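Long-range contact in DsbA family protein (Salmonella typhimurium, PDB 7JVE), which acts as a trimeric thioredoxin-like enzyme that both oxidises thiols and isomerises disulfides: residues V77-D91 / D113-R127. Residues are numbered along the deposited sequence; the frame is centred on the assembly and turned at random.
With EDO (1,2-ethanediol), chain H.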
loop_
_atom_site.group_PDB
_atom_site.type_symbol
_atom_site.label_atom_id
_atom_site.label_comp_id
_atom_site.label_asym_id
_atom_site.label_seq_id
_atom_site.Cartn_x
_atom_site.Cartn_y
_atom_site.Cartn_z
ATOM N N VAL A 77 -4.010 24.847 -25.691
ATOM C CA VAL A 77 -3.006 25.854 -25.987
ATOM C C VAL A 77 -1.990 25.210 -26.915
ATOM O O VAL A 77 -1.930 23.989 -27.048
ATOM C CB VAL A 77 -2.313 26.400 -24.727
ATOM C CG1 VAL A 77 -3.328 27.136 -23.828
ATOM C CG2 VAL A 77 -1.579 25.258 -23.979
ATOM N N GLY A 78 -1.163 26.053 -27.536
ATOM C CA GLY A 78 -0.273 25.602 -28.573
ATOM C C GLY A 78 -0.962 25.644 -29.925
ATOM O O GLY A 78 -2.184 25.807 -30.019
ATOM N N PRO A 79 -0.194 25.492 -31.001
ATOM C CA PRO A 79 -0.782 25.640 -32.345
ATOM C C PRO A 79 -1.790 24.535 -32.644
ATOM O O PRO A 79 -1.609 23.374 -32.253
ATOM C CB PRO A 79 0.427 25.575 -33.288
ATOM C CG PRO A 79 1.592 25.115 -32.460
ATOM C CD PRO A 79 1.261 25.258 -31.010
ATOM N N ASN A 80 -2.870 24.918 -33.334
ATOM C CA ASN A 80 -3.921 23.949 -33.643
ATOM C C ASN A 80 -3.411 22.835 -34.543
ATOM O O ASN A 80 -3.904 21.706 -34.458
ATOM C CB ASN A 80 -5.122 24.623 -34.309
ATOM C CG ASN A 80 -5.716 25.716 -33.456
ATOM O OD1 ASN A 80 -5.929 25.554 -32.240
ATOM N ND2 ASN A 80 -6.014 26.842 -34.092
ATOM N N GLU A 81 -2.456 23.143 -35.424
ATOM C CA GLU A 81 -1.856 22.180 -36.338
ATOM C C GLU A 81 -0.490 21.699 -35.859
ATOM O O GLU A 81 0.301 21.202 -36.669
ATOM C CB GLU A 81 -1.719 22.774 -37.742
ATOM C CG GLU A 81 -3.018 23.246 -38.396
ATOM C CD GLU A 81 -4.150 22.235 -38.260
ATOM O OE1 GLU A 81 -3.865 21.057 -37.941
ATOM O OE2 GLU A 81 -5.326 22.623 -38.462
ATOM N N ALA A 82 -0.193 21.843 -34.566
ATOM C CA ALA A 82 1.022 21.271 -34.002
ATOM C C ALA A 82 1.226 19.839 -34.473
ATOM O O ALA A 82 0.267 19.078 -34.669
ATOM C CB ALA A 82 0.983 21.281 -32.471
ATOM N N LYS A 83 2.499 19.456 -34.610
ATOM C CA LYS A 83 2.777 18.106 -35.069
ATOM C C LYS A 83 2.509 17.099 -33.962
ATOM O O LYS A 83 2.110 15.965 -34.250
ATOM C CB LYS A 83 4.213 17.956 -35.554
ATOM C CG LYS A 83 4.396 16.624 -36.273
ATOM C CD LYS A 83 5.757 16.386 -36.870
ATOM C CE LYS A 83 5.755 15.102 -37.743
ATOM N NZ LYS A 83 7.137 14.819 -38.254
ATOM N N ALA A 84 2.667 17.502 -32.695
ATOM C CA ALA A 84 2.385 16.626 -31.563
ATOM C C ALA A 84 1.349 17.240 -30.627
ATOM O O ALA A 84 1.297 18.462 -30.424
ATOM C CB ALA A 84 3.649 16.302 -30.765
ATOM N N ALA A 85 0.544 16.363 -30.034
ATOM C CA ALA A 85 -0.441 16.753 -29.041
ATOM C C ALA A 85 -0.255 15.956 -27.754
ATOM O O ALA A 85 0.158 14.790 -27.758
ATOM C CB ALA A 85 -1.869 16.567 -29.563
ATOM N N VAL A 86 -0.573 16.617 -26.648
ATOM C CA VAL A 86 -0.603 16.024 -25.320
ATOM C C VAL A 86 -2.018 16.232 -24.823
ATOM O O VAL A 86 -2.439 17.374 -24.617
ATOM C CB VAL A 86 0.418 16.674 -24.376
ATOM C CG1 VAL A 86 0.287 16.104 -22.956
ATOM C CG2 VAL A 86 1.815 16.502 -24.925
ATOM N N VAL A 87 -2.765 15.145 -24.665
ATOM C CA VAL A 87 -4.159 15.189 -24.248
ATOM C C VAL A 87 -4.207 14.822 -22.773
ATOM O O VAL A 87 -3.686 13.774 -22.377
ATOM C CB VAL A 87 -5.016 14.226 -25.093
ATOM C CG1 VAL A 87 -6.490 14.359 -24.738
ATOM C CG2 VAL A 87 -4.800 14.480 -26.564
ATOM N N MET A 88 -4.809 15.680 -21.947
ATOM C CA MET A 88 -4.749 15.491 -20.500
ATOM C C MET A 88 -6.145 15.302 -19.922
ATOM O O MET A 88 -6.980 16.216 -19.977
ATOM C CB MET A 88 -4.024 16.650 -19.808
ATOM C CG MET A 88 -2.626 16.934 -20.356
ATOM S SD MET A 88 -1.950 18.588 -20.031
ATOM C CE MET A 88 -3.118 19.668 -20.870
ATOM N N PHE A 89 -6.383 14.106 -19.379
ATOM C CA PHE A 89 -7.573 13.786 -18.604
ATOM C C PHE A 89 -7.298 14.079 -17.129
ATOM O O PHE A 89 -6.382 13.504 -16.529
ATOM C CB PHE A 89 -7.954 12.324 -18.811
ATOM C CG PHE A 89 -8.402 12.017 -20.212
ATOM C CD1 PHE A 89 -7.474 11.910 -21.241
ATOM C CD2 PHE A 89 -9.768 11.888 -20.507
ATOM C CE1 PHE A 89 -7.888 11.618 -22.541
ATOM C CE2 PHE A 89 -10.198 11.606 -21.793
ATOM C CZ PHE A 89 -9.257 11.465 -22.828
ATOM N N PHE A 90 -8.089 14.976 -16.550
ATOM C CA PHE A 90 -7.858 15.420 -15.192
ATOM C C PHE A 90 -9.191 15.829 -14.578
ATOM O O PHE A 90 -10.147 16.180 -15.281
ATOM C CB PHE A 90 -6.878 16.598 -15.139
ATOM C CG PHE A 90 -7.426 17.831 -15.777
ATOM C CD1 PHE A 90 -7.353 18.007 -17.149
ATOM C CD2 PHE A 90 -8.096 18.781 -15.016
ATOM C CE1 PHE A 90 -7.903 19.127 -17.737
ATOM C CE2 PHE A 90 -8.630 19.902 -15.600
ATOM C CZ PHE A 90 -8.535 20.078 -16.956
ATOM N N ASP A 91 -9.231 15.748 -13.251
ATOM C CA ASP A 91 -10.323 16.222 -12.412
ATOM C C ASP A 91 -9.737 17.312 -11.518
ATOM O O ASP A 91 -8.649 17.131 -10.956
ATOM C CB ASP A 91 -10.890 15.039 -11.602
ATOM C CG ASP A 91 -12.060 15.407 -10.686
ATOM O OD1 ASP A 91 -12.230 16.589 -10.291
ATOM O OD2 ASP A 91 -12.806 14.453 -10.332
ATOM N N ASP A 113 5.512 24.833 -29.382
ATOM C CA ASP A 113 5.178 24.273 -30.682
ATOM C C ASP A 113 4.218 23.095 -30.599
ATOM O O ASP A 113 3.821 22.570 -31.646
ATOM C CB ASP A 113 6.468 23.822 -31.359
ATOM C CG ASP A 113 7.186 22.718 -30.559
ATOM O OD1 ASP A 113 7.604 21.715 -31.188
ATOM O OD2 ASP A 113 7.296 22.833 -29.311
ATOM N N THR A 114 3.857 22.654 -29.391
ATOM C CA THR A 114 3.078 21.447 -29.178
ATOM C C THR A 114 1.700 21.826 -28.657
ATOM O O THR A 114 1.540 22.806 -27.928
ATOM C CB THR A 114 3.808 20.509 -28.199
ATOM O OG1 THR A 114 4.996 19.990 -28.812
ATOM C CG2 THR A 114 2.930 19.349 -27.746
ATOM N N ARG A 115 0.694 21.063 -29.061
ATOM C CA ARG A 115 -0.678 21.341 -28.675
ATOM C C ARG A 115 -1.027 20.587 -27.391
ATOM O O ARG A 115 -0.838 19.366 -27.313
ATOM C CB ARG A 115 -1.637 20.953 -29.806
ATOM C CG ARG A 115 -3.072 21.382 -29.591
ATOM C CD ARG A 115 -3.980 20.921 -30.720
ATOM N NE ARG A 115 -5.377 21.197 -30.410
ATOM C CZ ARG A 115 -6.386 20.400 -30.741
ATOM N NH1 ARG A 115 -6.147 19.268 -31.394
ATOM N NH2 ARG A 115 -7.632 20.716 -30.393
ATOM N N PHE A 116 -1.536 21.312 -26.395
ATOM C CA PHE A 116 -1.960 20.714 -25.133
ATOM C C PHE A 116 -3.477 20.830 -25.025
ATOM O O PHE A 116 -4.027 21.938 -25.060
ATOM C CB PHE A 116 -1.257 21.370 -23.946
ATOM C CG PHE A 116 0.225 21.090 -23.883
ATOM C CD1 PHE A 116 1.113 21.783 -24.706
ATOM C CD2 PHE A 116 0.738 20.130 -23.003
ATOM C CE1 PHE A 116 2.491 21.535 -24.651
ATOM C CE2 PHE A 116 2.104 19.883 -22.935
ATOM C CZ PHE A 116 2.988 20.578 -23.763
ATOM N N ILE A 117 -4.142 19.680 -24.940
ATOM C CA ILE A 117 -5.590 19.578 -24.970
ATOM C C ILE A 117 -6.064 19.167 -23.584
ATOM O O ILE A 117 -5.492 18.263 -22.967
ATOM C CB ILE A 117 -6.038 18.567 -26.045
ATOM C CG1 ILE A 117 -5.402 18.930 -27.398
ATOM C CG2 ILE A 117 -7.548 18.508 -26.126
ATOM C CD1 ILE A 117 -5.852 18.058 -28.569
ATOM N N PHE A 118 -7.109 19.824 -23.099
ATOM C CA PHE A 118 -7.593 19.663 -21.730
ATOM C C PHE A 118 -8.915 18.901 -21.729
ATOM O O PHE A 118 -9.918 19.380 -22.273
ATOM C CB PHE A 118 -7.758 21.035 -21.070
ATOM C CG PHE A 118 -6.441 21.756 -20.837
ATOM C CD1 PHE A 118 -5.822 22.445 -21.867
ATOM C CD2 PHE A 118 -5.819 21.722 -19.585
ATOM C CE1 PHE A 118 -4.597 23.107 -21.660
ATOM C CE2 PHE A 118 -4.604 22.378 -19.361
ATOM C CZ PHE A 118 -3.987 23.065 -20.405
ATOM N N LYS A 119 -8.927 17.727 -21.117
ATOM C CA LYS A 119 -10.146 16.913 -21.035
ATOM C C LYS A 119 -10.592 16.843 -19.573
ATOM O O LYS A 119 -10.172 15.961 -18.829
ATOM C CB LYS A 119 -9.909 15.498 -21.599
ATOM C CG LYS A 119 -9.381 15.480 -23.004
ATOM C CD LYS A 119 -10.465 15.929 -23.983
ATOM C CE LYS A 119 -10.188 15.419 -25.378
ATOM N NZ LYS A 119 -11.276 15.767 -26.326
ATOM N N GLU A 120 -11.463 17.769 -19.175
ATOM C CA GLU A 120 -12.013 17.775 -17.824
ATOM C C GLU A 120 -13.039 16.658 -17.672
ATOM O O GLU A 120 -13.920 16.509 -18.526
ATOM C CB GLU A 120 -12.673 19.121 -17.537
ATOM C CG GLU A 120 -11.708 20.270 -17.460
ATOM C CD GLU A 120 -12.393 21.624 -17.446
ATOM O OE1 GLU A 120 -13.337 21.796 -16.662
ATOM O OE2 GLU A 120 -11.964 22.530 -18.196
ATOM N N PHE A 121 -12.935 15.886 -16.584
ATOM C CA PHE A 121 -13.874 14.808 -16.311
ATOM C C PHE A 121 -13.939 14.558 -14.808
ATOM O O PHE A 121 -13.055 14.994 -14.059
ATOM C CB PHE A 121 -13.493 13.522 -17.080
ATOM C CG PHE A 121 -12.389 12.693 -16.425
ATOM C CD1 PHE A 121 -11.118 13.212 -16.247
ATOM C CD2 PHE A 121 -12.620 11.376 -16.037
ATOM C CE1 PHE A 121 -10.084 12.445 -15.658
ATOM C CE2 PHE A 121 -11.602 10.603 -15.453
ATOM C CZ PHE A 121 -10.327 11.147 -15.257
ATOM N N PRO A 122 -14.987 13.858 -14.326
ATOM C CA PRO A 122 -15.137 13.614 -12.884
ATOM C C PRO A 122 -14.751 12.199 -12.480
ATOM O O PRO A 122 -15.314 11.240 -13.021
ATOM C CB PRO A 122 -16.634 13.834 -12.663
ATOM C CG PRO A 122 -17.261 13.523 -14.031
ATOM C CD PRO A 122 -16.169 13.393 -15.062
ATOM N N ILE A 123 -13.837 12.051 -11.514
ATOM C CA ILE A 123 -13.398 10.716 -11.107
ATOM C C ILE A 123 -14.538 9.951 -10.446
ATOM O O ILE A 123 -14.694 8.746 -10.657
ATOM C CB ILE A 123 -12.177 10.816 -10.176
ATOM C CG1 ILE A 123 -10.966 11.317 -10.946
ATOM C CG2 ILE A 123 -11.885 9.466 -9.502
ATOM C CD1 ILE A 123 -9.754 11.468 -10.070
ATOM N N PHE A 124 -15.352 10.629 -9.647
ATOM C CA PHE A 124 -16.457 9.983 -8.953
ATOM C C PHE A 124 -17.783 10.657 -9.301
ATOM O O PHE A 124 -17.847 11.835 -9.681
ATOM C CB PHE A 124 -16.274 10.002 -7.424
ATOM C CG PHE A 124 -15.079 9.229 -6.935
ATOM C CD1 PHE A 124 -15.051 7.835 -7.002
ATOM C CD2 PHE A 124 -13.993 9.893 -6.385
ATOM C CE1 PHE A 124 -13.962 7.126 -6.538
ATOM C CE2 PHE A 124 -12.901 9.191 -5.918
ATOM C CZ PHE A 124 -12.884 7.804 -5.994
ATOM N N SER A 125 -18.848 9.875 -9.137
ATOM C CA SER A 125 -20.203 10.353 -9.393
ATOM C C SER A 125 -20.521 11.636 -8.617
ATOM O O SER A 125 -21.108 12.575 -9.169
ATOM C CB SER A 125 -21.189 9.236 -9.037
ATOM O OG SER A 125 -22.477 9.774 -8.827
ATOM N N SER A 126 -20.137 11.700 -7.335
ATOM C CA SER A 126 -20.438 12.884 -6.532
ATOM C C SER A 126 -19.708 14.127 -7.029
ATOM O O SER A 126 -20.051 15.245 -6.615
ATOM C CB SER A 126 -20.084 12.650 -5.055
ATOM O OG SER A 126 -18.702 12.368 -4.923
ATOM N N ARG A 127 -18.711 13.973 -7.900
ATOM C CA ARG A 127 -18.034 15.164 -8.388
ATOM C C ARG A 127 -18.728 15.814 -9.579
ATOM O O ARG A 127 -18.364 16.938 -9.940
ATOM C CB ARG A 127 -16.580 14.840 -8.726
ATOM C CG ARG A 127 -15.851 14.338 -7.491
ATOM C CD ARG A 127 -14.379 14.296 -7.679
ATOM N NE ARG A 127 -13.740 13.798 -6.473
ATOM C CZ ARG A 127 -12.469 13.454 -6.417
ATOM N NH1 ARG A 127 -11.714 13.571 -7.502
ATOM N NH2 ARG A 127 -11.965 12.985 -5.290
HETATM C C1 EDO H . -23.784 10.256 -12.209
HETATM O O1 EDO H . -22.556 9.608 -11.899
HETATM C C2 EDO H . -23.892 11.503 -11.336
HETATM O O2 EDO H . -25.084 12.231 -11.686
HETATM O O HOH W 1 4.654 21.476 -34.322
HETATM O O HOH W 2 4.413 19.456 -31.917
HETATM O O HOH W 3 -13.154 17.926 -13.086
#
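Carboxylate oxygen OD2 of D91 is gripped by two donors that reach it from opposite faces of the carboxylate plane. I123 N gives D91 OD2 a nearly straight bond of 2.9 Å; R127 NH1 reaches D91 OD2 at 3.2 Å in a salt bridge. OD2 lies in the plane of the guanidinium, whereas NH1 comes from above the plane of the carboxylate. With CG anti to the backbone N (chi1 -179°), D91 extends toward the loop after strand 115-120; its other oxygen turns to Q93 N, while R127 also pairs with E164. An acidic residue thus ties the end of strand 84-90 to the chain that follows strand 115-120, its parallel neighbour in the beta-alpha-beta unit of the thioredoxin fold, whose connecting helix 95-110 has the C94-C97 disulfide at its N-terminal end.

Seven backbone bonds, from R115 N to A84 O through F121 N to F90 O, zip the strands together. Strand 76-77 runs antiparallel along the other edge of 115-120, where F116 N to V77 O measures 2.8 Å. At phi 88° a CB on the adjoining G78 would press on the preceding carbonyl, and would also run into T114 O, so glycine suits the spot.

On the face of V87, F89 and K119, the aliphatic start of the lysine covers hydrophobic neighbours: CB of K119 lies over the F89 ring and CG of K119 is 3.6 Å from V87 CG1, while NZ of K119 is bonded to S74 OG and the backbone O of E68. Across the sheet, flexible M88 bends at chi3 (-62°), which carries its methyl over the F118 ring, CE 3.5 Å from the centroid, while F90 CE1 sits at the edge of that ring, 3.8 Å from F118 CD2.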